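Local coordinates for uncharacterized protein (Enterococcus faecalis, PDB 3D3Y) that is of unknown function but is probably related to the M16 metallopeptidases, carrying a domain of the kind that is inactive in that family, at residues F285-L290 with I350-A355. Sequence-based numbering, arbitrary orientation.
Sequences FPHSKL and IEQTKA
T353 OG1 is held by two hydrogen bonds. H287 NE2 donates one to it over 2.8 Å, nearly straight at 169° and almost exactly in the plane of the imidazole ring. The same hydroxyl is also hydrogen-bonded to the backbone O of E349, one turn earlier in helix 347-364. With NE2 as the donor here, the proton of the hydroxyl can go to that carbonyl.

Q352 covers one face of the H287 ring. Its CB sits almost straight above the ring centre, 3.7 Å from the centroid, a CH-pi contact. The rest of Q352 runs back past the ring, and its amide plane is tilted 32° from the imidazole. H287 CG lies between the backbone N and the carbonyl carbon (chi1 62°), which turns the ring toward the helix.

F285 adds a looser apolar contact. Its CE2 lies 4.0 Å from T353 CG2, which meets the ring at its edge. F285 also touches M356, L357 and Q360 further along the helix.

F285 to S288 form a type I beta turn, closed by S288 N to F285 O at 2.9 Å. S288 then N-caps helix 289-295 through OG to F291 N. The arrangement is a tight type I beta turn with an N-cap serine linking helices 272-284 and 289-295, its histidine packed on helix 347-364. Both segments fall in the part of the chain probably related to the inactive domain of M16 peptidases.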
ATOM      1  N   PHE A 285      -4.439 -14.050  13.529  1.00 34.48           N
ATOM      2  CA  PHE A 285      -5.849 -14.175  13.851  1.00 34.77           C
ATOM      3  C   PHE A 285      -6.031 -14.394  15.358  1.00 35.34           C
ATOM      4  O   PHE A 285      -5.069 -14.732  16.041  1.00 33.98           O
ATOM      5  CB  PHE A 285      -6.412 -15.387  13.102  1.00 34.42           C
ATOM      6  CG  PHE A 285      -6.496 -15.216  11.609  1.00 35.28           C
ATOM      7  CD1 PHE A 285      -7.249 -14.186  11.042  1.00 36.04           C
ATOM      8  CD2 PHE A 285      -5.898 -16.144  10.755  1.00 33.47           C
ATOM      9  CE1 PHE A 285      -7.372 -14.058   9.648  1.00 35.11           C
ATOM     10  CE2 PHE A 285      -6.008 -16.009   9.364  1.00 34.41           C
ATOM     11  CZ  PHE A 285      -6.733 -14.954   8.808  1.00 34.21           C
ATOM     12  N   PRO A 286      -7.265 -14.214  15.884  1.00 36.44           N
ATOM     13  CA  PRO A 286      -7.493 -14.354  17.324  1.00 36.33           C
ATOM     14  C   PRO A 286      -7.207 -15.739  17.904  1.00 36.19           C
ATOM     15  O   PRO A 286      -6.995 -15.853  19.121  1.00 36.06           O
ATOM     16  CB  PRO A 286      -8.990 -13.983  17.508  1.00 37.42           C
ATOM     17  CG  PRO A 286      -9.353 -13.187  16.292  1.00 38.07           C
ATOM     18  CD  PRO A 286      -8.495 -13.799  15.172  1.00 37.63           C
ATOM     19  N   HIS A 287      -7.161 -16.762  17.046  1.00 35.27           N
ATOM     20  CA  HIS A 287      -6.895 -18.121  17.475  1.00 35.20           C
ATOM     21  C   HIS A 287      -5.385 -18.435  17.386  1.00 33.84           C
ATOM     22  O   HIS A 287      -4.955 -19.567  17.632  1.00 34.02           O
ATOM     23  CB  HIS A 287      -7.711 -19.118  16.631  1.00 36.00           C
ATOM     24  CG  HIS A 287      -7.378 -19.081  15.165  1.00 34.76           C
ATOM     25  ND1 HIS A 287      -8.125 -18.373  14.247  1.00 38.29           N
ATOM     26  CD2 HIS A 287      -6.369 -19.649  14.466  1.00 37.66           C
ATOM     27  CE1 HIS A 287      -7.603 -18.531  13.040  1.00 34.74           C
ATOM     28  NE2 HIS A 287      -6.530 -19.291  13.148  1.00 34.78           N
ATOM     29  N   SER A 288      -4.583 -17.415  17.082  1.00 33.19           N
ATOM     30  CA  SER A 288      -3.161 -17.602  16.831  1.00 31.92           C
ATOM     31  C   SER A 288      -2.399 -17.958  18.093  1.00 32.33           C
ATOM     32  O   SER A 288      -2.872 -17.687  19.199  1.00 30.86           O
ATOM     33  CB  SER A 288      -2.542 -16.343  16.230  1.00 31.78           C
ATOM     34  OG  SER A 288      -2.475 -15.301  17.194  1.00 31.79           O
ATOM     35  N   LYS A 289      -1.196 -18.515  17.939  1.00 30.27           N
ATOM     36  CA  LYS A 289      -0.397 -18.838  19.129  1.00 30.67           C
ATOM     37  C   LYS A 289      -0.050 -17.645  20.011  1.00 30.23           C
ATOM     38  O   LYS A 289      -0.075 -17.755  21.247  1.00 32.35           O
ATOM     39  CB  LYS A 289       0.866 -19.648  18.754  1.00 29.86           C
ATOM     40  CG  LYS A 289       0.495 -21.013  18.159  1.00 30.82           C
ATOM     41  CD  LYS A 289       1.703 -21.921  17.957  1.00 30.72           C
ATOM     42  CE  LYS A 289       1.247 -23.291  17.402  1.00 31.80           C
ATOM     43  NZ  LYS A 289       0.596 -24.099  18.453  1.00 31.86           N
ATOM     44  N   LEU A 290       0.263 -16.500  19.409  1.00 30.78           N
ATOM     45  CA  LEU A 290       0.607 -15.325  20.215  1.00 31.03           C
ATOM     46  C   LEU A 290      -0.618 -14.744  20.904  1.00 31.65           C
ATOM     47  O   LEU A 290      -0.547 -14.351  22.086  1.00 30.76           O
ATOM     48  CB  LEU A 290       1.330 -14.267  19.373  1.00 31.30           C
ATOM     49  CG  LEU A 290       2.656 -14.665  18.687  1.00 33.52           C
ATOM     50  CD1 LEU A 290       3.220 -13.467  17.971  1.00 34.64           C
ATOM     51  CD2 LEU A 290       3.685 -15.218  19.703  1.00 31.24           C
ATOM     52  N   ILE A 350      -4.870 -24.849  12.156  1.00 38.97           N
ATOM     53  CA  ILE A 350      -4.677 -24.764  10.690  1.00 38.58           C
ATOM     54  C   ILE A 350      -6.004 -24.563   9.980  1.00 37.77           C
ATOM     55  O   ILE A 350      -6.087 -23.734   9.068  1.00 37.20           O
ATOM     56  CB  ILE A 350      -4.021 -26.028  10.100  1.00 39.34           C
ATOM     57  CG1 ILE A 350      -2.754 -26.386  10.840  1.00 41.17           C
ATOM     58  CG2 ILE A 350      -3.620 -25.829   8.629  1.00 40.21           C
ATOM     59  CD1 ILE A 350      -2.583 -27.863  10.891  1.00 44.37           C
ATOM     60  N   GLU A 351      -7.021 -25.323  10.393  1.00 36.01           N
ATOM     61  CA  GLU A 351      -8.334 -25.322   9.749  1.00 36.74           C
ATOM     62  C   GLU A 351      -8.973 -23.937   9.891  1.00 35.70           C
ATOM     63  O   GLU A 351      -9.477 -23.373   8.914  1.00 34.80           O
ATOM     64  CB  GLU A 351      -9.275 -26.381  10.381  1.00 36.10           C
ATOM     65  CG  GLU A 351      -8.950 -27.867  10.053  1.00 40.23           C
ATOM     66  CD  GLU A 351      -9.924 -28.889  10.739  1.00 41.60           C
ATOM     67  OE1 GLU A 351     -10.677 -28.514  11.694  1.00 48.44           O
ATOM     68  OE2 GLU A 351      -9.940 -30.072  10.306  1.00 48.95           O
ATOM     69  N   GLN A 352      -8.939 -23.383  11.107  1.00 34.58           N
ATOM     70  CA  GLN A 352      -9.451 -22.033  11.321  1.00 35.94           C
ATOM     71  C   GLN A 352      -8.693 -20.977  10.531  1.00 34.19           C
ATOM     72  O   GLN A 352      -9.292 -20.064   9.997  1.00 34.54           O
ATOM     73  CB  GLN A 352      -9.428 -21.652  12.804  1.00 37.07           C
ATOM     74  CG  GLN A 352     -10.595 -22.185  13.577  1.00 41.40           C
ATOM     75  CD  GLN A 352     -10.752 -21.419  14.873  1.00 48.58           C
ATOM     76  OE1 GLN A 352     -10.206 -21.825  15.899  1.00 51.94           O
ATOM     77  NE2 GLN A 352     -11.441 -20.267  14.823  1.00 49.73           N
ATOM     78  N   THR A 353      -7.373 -21.115  10.450  1.00 34.01           N
ATOM     79  CA  THR A 353      -6.557 -20.184   9.655  1.00 32.74           C
ATOM     80  C   THR A 353      -6.939 -20.252   8.173  1.00 32.47           C
ATOM     81  O   THR A 353      -7.163 -19.215   7.555  1.00 32.29           O
ATOM     82  CB  THR A 353      -5.062 -20.452   9.855  1.00 33.27           C
ATOM     83  OG1 THR A 353      -4.764 -20.291  11.251  1.00 33.51           O
ATOM     84  CG2 THR A 353      -4.204 -19.516   9.001  1.00 30.03           C
ATOM     85  N   LYS A 354      -7.036 -21.464   7.615  1.00 31.53           N
ATOM     86  CA  LYS A 354      -7.428 -21.620   6.199  1.00 31.22           C
ATOM     87  C   LYS A 354      -8.833 -21.027   5.909  1.00 31.45           C
ATOM     88  O   LYS A 354      -9.013 -20.292   4.935  1.00 30.60           O
ATOM     89  CB  LYS A 354      -7.325 -23.073   5.741  1.00 30.55           C
ATOM     90  CG  LYS A 354      -5.883 -23.657   5.764  1.00 29.42           C
ATOM     91  CD  LYS A 354      -5.871 -25.119   5.343  1.00 30.37           C
ATOM     92  CE  LYS A 354      -4.437 -25.589   5.111  1.00 28.57           C
ATOM     93  NZ  LYS A 354      -4.346 -27.034   4.739  1.00 30.03           N
ATOM     94  N   ALA A 355      -9.801 -21.305   6.788  1.00 32.75           N
ATOM     95  CA  ALA A 355     -11.174 -20.780   6.642  1.00 32.90           C
ATOM     96  C   ALA A 355     -11.189 -19.244   6.580  1.00 33.81           C
ATOM     97  O   ALA A 355     -11.809 -18.646   5.686  1.00 32.32           O
ATOM     98  CB  ALA A 355     -12.070 -21.288   7.812  1.00 33.93           C
TER